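Local coordinates for protein exocyst complex component EXO70 (Saccharomyces cerevisiae, PDB 2B1E) that takes part in exocytosis as a subunit of the exocyst, the complex that tethers secretory vesicles to sites of exocytosis, and helps that complex assemble, at residues K489-K492 against F493-F497. Sequence-based numbering, arbitrary orientation.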
# COMPACT_ATOMS: atom_id res chain seq x y z
N LYS A 489 -16.11 -47.16 41.43
CA LYS A 489 -15.19 -46.13 40.96
C LYS A 489 -14.66 -46.50 39.58
O LYS A 489 -14.50 -45.63 38.72
CB LYS A 489 -14.00 -45.95 41.92
CG LYS A 489 -14.37 -45.30 43.25
CD LYS A 489 -13.12 -45.04 44.08
CE LYS A 489 -13.47 -44.81 45.55
NZ LYS A 489 -14.42 -43.68 45.74
N PHE A 490 -14.38 -47.78 39.36
CA PHE A 490 -13.88 -48.22 38.06
C PHE A 490 -14.99 -48.11 37.02
O PHE A 490 -14.76 -47.68 35.89
CB PHE A 490 -13.40 -49.67 38.13
CG PHE A 490 -12.01 -49.82 38.67
CD1 PHE A 490 -10.91 -49.75 37.82
CD2 PHE A 490 -11.79 -50.05 40.03
CE1 PHE A 490 -9.60 -49.90 38.31
CE2 PHE A 490 -10.50 -50.19 40.53
CZ PHE A 490 -9.40 -50.12 39.68
N ARG A 491 -16.19 -48.50 37.42
CA ARG A 491 -17.35 -48.45 36.54
C ARG A 491 -17.54 -47.04 35.99
O ARG A 491 -17.56 -46.83 34.77
CB ARG A 491 -18.58 -48.91 37.32
CG ARG A 491 -19.88 -48.96 36.55
CD ARG A 491 -21.00 -49.54 37.44
NE ARG A 491 -20.68 -50.90 37.88
CZ ARG A 491 -20.54 -51.28 39.14
NH1 ARG A 491 -20.69 -50.42 40.13
NH2 ARG A 491 -20.22 -52.54 39.42
N LYS A 492 -17.67 -46.05 36.87
CA LYS A 492 -17.86 -44.68 36.43
C LYS A 492 -16.73 -44.24 35.49
O LYS A 492 -16.97 -43.57 34.49
CB LYS A 492 -17.95 -43.73 37.62
CG LYS A 492 -19.20 -43.94 38.49
CD LYS A 492 -19.15 -43.08 39.75
CE LYS A 492 -20.28 -43.43 40.73
NZ LYS A 492 -20.18 -42.67 42.01
N PHE A 493 -15.50 -44.62 35.80
CA PHE A 493 -14.40 -44.24 34.92
C PHE A 493 -14.60 -44.90 33.55
O PHE A 493 -14.46 -44.25 32.52
CB PHE A 493 -13.06 -44.68 35.49
CG PHE A 493 -11.91 -44.46 34.54
CD1 PHE A 493 -11.41 -43.18 34.31
CD2 PHE A 493 -11.38 -45.53 33.82
CE1 PHE A 493 -10.40 -42.97 33.37
CE2 PHE A 493 -10.37 -45.33 32.88
CZ PHE A 493 -9.88 -44.05 32.65
N ASN A 494 -14.92 -46.19 33.55
CA ASN A 494 -15.12 -46.91 32.29
C ASN A 494 -16.17 -46.22 31.41
O ASN A 494 -15.98 -46.10 30.20
CB ASN A 494 -15.55 -48.36 32.54
CG ASN A 494 -14.46 -49.18 33.21
OD1 ASN A 494 -13.27 -48.90 33.04
ND2 ASN A 494 -14.86 -50.21 33.94
N GLU A 495 -17.27 -45.78 32.02
CA GLU A 495 -18.33 -45.12 31.26
C GLU A 495 -17.84 -43.78 30.71
O GLU A 495 -18.16 -43.42 29.58
CB GLU A 495 -19.56 -44.90 32.14
CG GLU A 495 -20.35 -46.18 32.43
CD GLU A 495 -21.50 -45.95 33.42
OE1 GLU A 495 -22.35 -45.07 33.17
OE2 GLU A 495 -21.55 -46.67 34.45
N GLY A 496 -17.07 -43.05 31.50
CA GLY A 496 -16.57 -41.77 31.05
C GLY A 496 -15.53 -41.94 29.97
O GLY A 496 -15.52 -41.20 28.98
N PHE A 497 -14.65 -42.93 30.16
CA PHE A 497 -13.59 -43.25 29.20
C PHE A 497 -14.18 -43.66 27.85
O PHE A 497 -13.85 -43.10 26.80
CB PHE A 497 -12.73 -44.41 29.74
CG PHE A 497 -11.65 -44.86 28.79
CD1 PHE A 497 -10.52 -44.07 28.57
CD2 PHE A 497 -11.77 -46.05 28.08
CE1 PHE A 497 -9.53 -44.45 27.66
CE2 PHE A 497 -10.79 -46.46 27.17
CZ PHE A 497 -9.66 -45.65 26.95
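F493 N donates to K489 O (3.2 Å) and N494 N to F490 O (2.8 Å), the first two of four successive i to i+4 bonds that run the alpha helix unbroken through 489-492 and 493-497. E495 N to R491 O and G496 N to K492 O, both 3.0 Å, continue the series. On the exposed flank R491 and E495, one turn apart, lie side by side and point the same way. Their contact is aliphatic to carboxylate, R491 CG to E495 OE2 at 3.5 Å; R491 NE stays 5.5 Å from E495 OE2, the arginine chain bends at chi3 (-61°), and NH1 makes a salt bridge to E488 OE2 instead. N494 CG, beside its own backbone N (chi1 -66°), lies 3.1 Å from F490 O, but N494 ND2 is badly angled for a bond, and that oxygen accepts from N494 N. On the buried side F490 and F493 sit with K489, whose NZ bonds to S470 O. In helix 483-504, F490 packs its ring on F533, planes about 30° apart, and touches Y530, both of helix 512-537; F493 meets the Y530 ring, L463 and L467 of helix 440-473, and L555 of helix 552-563, within the C-terminal helical bundle of this rod-shaped protein.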